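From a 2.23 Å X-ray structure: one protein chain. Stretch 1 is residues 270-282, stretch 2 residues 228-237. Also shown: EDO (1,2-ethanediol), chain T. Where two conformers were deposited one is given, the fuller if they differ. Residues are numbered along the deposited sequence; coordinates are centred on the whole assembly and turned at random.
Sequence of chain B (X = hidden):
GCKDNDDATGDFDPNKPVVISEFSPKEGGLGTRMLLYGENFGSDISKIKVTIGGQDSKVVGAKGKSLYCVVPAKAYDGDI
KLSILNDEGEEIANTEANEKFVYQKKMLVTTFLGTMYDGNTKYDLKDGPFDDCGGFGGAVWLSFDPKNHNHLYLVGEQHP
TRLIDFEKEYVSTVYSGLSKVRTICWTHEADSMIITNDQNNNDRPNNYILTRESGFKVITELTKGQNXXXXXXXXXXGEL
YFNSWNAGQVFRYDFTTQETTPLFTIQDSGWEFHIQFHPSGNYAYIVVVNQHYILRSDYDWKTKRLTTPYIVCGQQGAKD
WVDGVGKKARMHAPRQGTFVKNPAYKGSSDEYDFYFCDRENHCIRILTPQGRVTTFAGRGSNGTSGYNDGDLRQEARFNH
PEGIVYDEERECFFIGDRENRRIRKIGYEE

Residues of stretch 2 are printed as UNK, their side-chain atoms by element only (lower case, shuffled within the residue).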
# COMPACT_ATOMS: atom_id res chain seq x y z
N GLY B 270 -21.73 28.26 -21.91
CA GLY B 270 -20.38 27.94 -22.36
C GLY B 270 -19.52 27.35 -21.28
O GLY B 270 -18.45 27.88 -20.97
N TRP B 271 -19.99 26.25 -20.67
CA TRP B 271 -19.32 25.53 -19.59
C TRP B 271 -18.79 24.19 -20.12
O TRP B 271 -19.55 23.26 -20.37
CB TRP B 271 -20.29 25.32 -18.40
CG TRP B 271 -19.85 25.92 -17.10
CD1 TRP B 271 -19.64 25.26 -15.93
CD2 TRP B 271 -19.62 27.32 -16.82
NE1 TRP B 271 -19.29 26.15 -14.94
CE2 TRP B 271 -19.27 27.42 -15.46
CE3 TRP B 271 -19.69 28.49 -17.60
CZ2 TRP B 271 -18.99 28.65 -14.85
CZ3 TRP B 271 -19.41 29.71 -16.99
CH2 TRP B 271 -19.06 29.78 -15.63
N GLU B 272 -17.48 24.16 -20.37
CA GLU B 272 -16.76 23.00 -20.88
C GLU B 272 -16.29 22.17 -19.72
O GLU B 272 -15.43 22.62 -18.96
CB GLU B 272 -15.59 23.44 -21.78
CG GLU B 272 -14.76 22.29 -22.34
CD GLU B 272 -13.52 22.66 -23.13
OE1 GLU B 272 -13.10 23.83 -23.08
OE2 GLU B 272 -12.96 21.76 -23.79
N PHE B 273 -16.87 20.96 -19.53
CA PHE B 273 -16.46 20.13 -18.39
C PHE B 273 -16.60 18.62 -18.62
O PHE B 273 -17.38 18.18 -19.47
CB PHE B 273 -17.24 20.53 -17.11
CG PHE B 273 -18.75 20.34 -17.14
CD1 PHE B 273 -19.33 19.14 -16.73
CD2 PHE B 273 -19.58 21.38 -17.53
CE1 PHE B 273 -20.73 18.97 -16.74
CE2 PHE B 273 -20.98 21.21 -17.56
CZ PHE B 273 -21.54 20.02 -17.15
N HIS B 274 -15.83 17.84 -17.81
CA HIS B 274 -15.97 16.40 -17.80
C HIS B 274 -16.32 15.97 -16.36
O HIS B 274 -16.20 16.76 -15.41
CB HIS B 274 -14.74 15.66 -18.39
CG HIS B 274 -13.44 15.96 -17.73
ND1 HIS B 274 -13.04 15.29 -16.59
CD2 HIS B 274 -12.47 16.82 -18.09
CE1 HIS B 274 -11.85 15.77 -16.28
NE2 HIS B 274 -11.47 16.71 -17.15
N ILE B 275 -16.86 14.74 -16.23
CA ILE B 275 -17.32 14.12 -14.99
C ILE B 275 -16.43 12.89 -14.76
O ILE B 275 -16.22 12.10 -15.68
CB ILE B 275 -18.84 13.74 -15.08
CG1 ILE B 275 -19.73 14.97 -15.42
CG2 ILE B 275 -19.32 13.01 -13.79
CD1 ILE B 275 -21.12 14.63 -16.02
N GLN B 276 -15.88 12.77 -13.57
CA GLN B 276 -15.02 11.67 -13.18
C GLN B 276 -15.45 11.17 -11.83
O GLN B 276 -15.37 11.92 -10.85
CB GLN B 276 -13.56 12.09 -13.19
CG GLN B 276 -13.05 12.41 -14.58
CD GLN B 276 -11.59 12.27 -14.69
OE1 GLN B 276 -10.86 13.25 -14.88
NE2 GLN B 276 -11.13 11.04 -14.60
N PHE B 277 -15.91 9.91 -11.78
CA PHE B 277 -16.37 9.27 -10.55
C PHE B 277 -15.25 8.73 -9.73
O PHE B 277 -14.34 8.07 -10.26
CB PHE B 277 -17.33 8.11 -10.86
CG PHE B 277 -18.76 8.50 -11.11
CD1 PHE B 277 -19.59 8.83 -10.05
CD2 PHE B 277 -19.28 8.51 -12.39
CE1 PHE B 277 -20.92 9.20 -10.28
CE2 PHE B 277 -20.61 8.88 -12.62
CZ PHE B 277 -21.42 9.22 -11.57
N HIS B 278 -15.39 8.88 -8.40
CA HIS B 278 -14.51 8.26 -7.42
C HIS B 278 -14.73 6.73 -7.52
O HIS B 278 -15.87 6.32 -7.79
CB HIS B 278 -14.87 8.82 -6.03
CG HIS B 278 -14.06 8.28 -4.91
ND1 HIS B 278 -14.37 7.08 -4.30
CD2 HIS B 278 -12.98 8.82 -4.29
CE1 HIS B 278 -13.46 6.91 -3.36
NE2 HIS B 278 -12.61 7.94 -3.31
N PRO B 279 -13.69 5.87 -7.32
CA PRO B 279 -13.88 4.39 -7.45
C PRO B 279 -15.04 3.76 -6.66
O PRO B 279 -15.58 2.72 -7.10
CB PRO B 279 -12.54 3.83 -6.96
CG PRO B 279 -11.57 4.92 -7.21
CD PRO B 279 -12.28 6.20 -7.02
N SER B 280 -15.45 4.37 -5.52
CA SER B 280 -16.60 3.91 -4.70
C SER B 280 -17.94 4.21 -5.39
O SER B 280 -18.95 3.57 -5.10
CB SER B 280 -16.58 4.61 -3.35
OG SER B 280 -16.77 6.00 -3.53
N GLY B 281 -17.93 5.25 -6.23
CA GLY B 281 -19.11 5.75 -6.91
C GLY B 281 -19.95 6.64 -6.01
O GLY B 281 -21.09 6.97 -6.37
N ASN B 282 -19.40 7.06 -4.84
CA ASN B 282 -20.12 7.91 -3.87
C ASN B 282 -20.24 9.36 -4.31
O ASN B 282 -21.09 10.08 -3.80
CB ASN B 282 -19.45 7.84 -2.49
CG ASN B 282 -19.72 6.54 -1.75
OD1 ASN B 282 -20.70 5.84 -2.01
ND2 ASN B 282 -18.85 6.19 -0.81
N UNK B 228 -20.64 18.19 -26.64
CA UNK B 228 -20.43 17.30 -25.51
C UNK B 228 -18.92 17.21 -25.26
O UNK B 228 -18.17 16.84 -26.17
c UNK B 228 -21.04 15.94 -25.80
s UNK B 228 -20.94 14.78 -24.42
N UNK B 229 -18.48 17.54 -24.03
CA UNK B 229 -17.05 17.55 -23.69
C UNK B 229 -16.61 16.30 -22.93
O UNK B 229 -15.48 16.24 -22.45
o UNK B 229 -18.23 20.61 -22.65
c UNK B 229 -16.71 18.80 -22.86
n UNK B 229 -17.18 20.44 -24.59
c UNK B 229 -17.41 20.05 -23.35
N UNK B 230 -17.46 15.30 -22.87
CA UNK B 230 -17.12 14.05 -22.21
C UNK B 230 -18.30 13.34 -21.61
O UNK B 230 -19.31 13.96 -21.28
N UNK B 231 -18.15 12.02 -21.45
CA UNK B 231 -19.15 11.16 -20.85
C UNK B 231 -18.46 10.22 -19.86
O UNK B 231 -17.23 10.02 -19.95
c UNK B 231 -19.91 10.38 -21.91
N UNK B 232 -19.21 9.69 -18.89
CA UNK B 232 -18.67 8.82 -17.85
C UNK B 232 -19.78 7.94 -17.28
O UNK B 232 -20.88 8.44 -17.04
c UNK B 232 -18.03 9.70 -16.74
o UNK B 232 -15.75 8.29 -14.29
o UNK B 232 -16.26 7.29 -16.20
c UNK B 232 -17.70 9.03 -15.42
c UNK B 232 -16.46 8.17 -15.32
N UNK B 233 -19.50 6.65 -17.08
CA UNK B 233 -20.46 5.72 -16.49
C UNK B 233 -20.28 5.65 -14.98
O UNK B 233 -19.17 5.87 -14.50
o UNK B 233 -18.93 3.95 -17.09
c UNK B 233 -20.31 4.32 -17.11
c UNK B 233 -20.86 4.23 -18.51
N UNK B 234 -21.36 5.34 -14.23
CA UNK B 234 -21.28 5.14 -12.78
C UNK B 234 -20.58 3.78 -12.54
O UNK B 234 -20.96 2.79 -13.17
n UNK B 234 -22.30 5.61 -8.48
c UNK B 234 -22.34 6.18 -9.73
n UNK B 234 -22.61 3.98 -9.91
c UNK B 234 -22.45 4.30 -8.64
c UNK B 234 -22.66 5.21 -12.10
c UNK B 234 -22.56 5.17 -10.60
N UNK B 235 -19.52 3.71 -11.68
CA UNK B 235 -18.78 2.44 -11.57
C UNK B 235 -19.53 1.28 -10.92
O UNK B 235 -19.08 0.13 -11.08
c UNK B 235 -17.92 4.05 -10.00
c UNK B 235 -18.89 4.78 -10.88
c UNK B 235 -17.52 2.83 -10.77
N UNK B 236 -20.67 1.54 -10.25
CA UNK B 236 -21.43 0.48 -9.60
C UNK B 236 -22.77 0.23 -10.34
O UNK B 236 -23.10 -0.93 -10.62
c UNK B 236 -19.18 0.14 -7.22
c UNK B 236 -22.45 -0.31 -7.33
c UNK B 236 -20.31 1.19 -7.35
c UNK B 236 -21.63 0.78 -8.08
N UNK B 237 -23.54 1.30 -10.62
CA UNK B 237 -24.86 1.17 -11.24
C UNK B 237 -24.84 1.21 -12.80
O UNK B 237 -25.85 0.87 -13.42
c UNK B 237 -25.83 2.22 -10.67
c UNK B 237 -26.17 2.02 -9.20
o UNK B 237 -26.19 0.90 -8.67
n UNK B 237 -26.45 3.11 -8.49
C1 EDO T . -15.63 8.66 -0.31
O1 EDO T . -15.83 7.28 -0.63
C2 EDO T . -16.95 9.31 0.08
O2 EDO T . -16.70 10.60 0.68
O HOH W 1 -19.03 15.88 -19.39
O HOH W 2 -12.51 8.25 -13.20

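Position 228 carries one carbon followed by one sulfur, with nothing beyond it. The side chain points away from stretch 1 and makes no contact with it; a short thiol of this kind is Cys228. At position 229 there are two side-chain carbons, the second bearing one oxygen and one nitrogen, and the group points toward stretch 1, where the oxygen lies 3.4 Å from the backbone N of Phe273. The planar fork is a carboxamide, so the residue is Asn229. Its OD1 accepts a weak hydrogen bond from that amide, while its CG packs against CG of Glu272 at 3.6 Å.

Position 230 has no side-chain atoms and is therefore Gly230. The two backbones come close here, its CA lying 5.1 Å from CA of His274. A modelled CB would sit a tight 3.3 Å from CB of His274, and the backbone angles (150/156) would jam it against the preceding carbonyl. Water 1 joins the two backbones, donating to O of Gly230 at 2.7 Å and to O of Phe273 at 2.8 Å. A single carbon at position 231, turned away from stretch 1, identifies Ala231.

Position 232 has an unbranched run of three carbons ending in two oxygens and directed toward stretch 1, with one oxygen 3.0 Å from N of Phe277: a carboxylate on a two-methylene arm, Glu232. That oxygen, OE2, accepts a nearly straight hydrogen bond from the amide (173°). The arm also lies along the neighbouring residues, with CB 3.2 Å from O of Ile275 and CG at the edge of the Phe277 ring, 3.5 Å from CD2. At position 233 one carbon carries an oxygen and a second carbon. This beta-branched hydroxyl side chain, Thr233, points away; its backbone O approaches CD2 of Phe277 to 3.4 Å.

Position 234 shows one carbon leading to a five-membered ring of three carbons and two nitrogens, and a ring nitrogen lies 2.8 Å from O of Gly281. This is the imidazole of His234. NE2 of His234 donates to that carbonyl, whereas ND1 of His234 accepts from the backbone N of position 237 (2.9 Å), so both ring nitrogens are engaged. The ring edge meets the face of Phe277, with planes at 80° and centroids 4.8 Å apart.

Three carbons at position 235 close a ring onto the backbone N, and a ring carbon lies 3.7 Å from CB of Phe277, which defines Pro235. That carbon is CD; CG of Pro235 lies 3.7 Å from CA of Gly281. Position 236 has four carbons, forked at the first with one arm two carbons long, and a carbon lies 3.5 Å from O of Ser280: Ile236, with CG1 making this approach. Position 237 again ends in one oxygen and one nitrogen on the second carbon, Asn237, and makes no contact with stretch 1.

The contact joins two nearly parallel strands, 15° apart in direction, through side chains and water. Asn229 and Glu232 accept from backbone amides of stretch 1, and His234 donates to the carbonyl of Gly281, the last residue of the type I turn. Phe277 anchors the apolar part between these polar links. At Gly281 a modelled CB would lie 2.8 Å from NE2 of His234, a clash that its absence avoids.

Stretch 2 228-237: CNGAETHPIN
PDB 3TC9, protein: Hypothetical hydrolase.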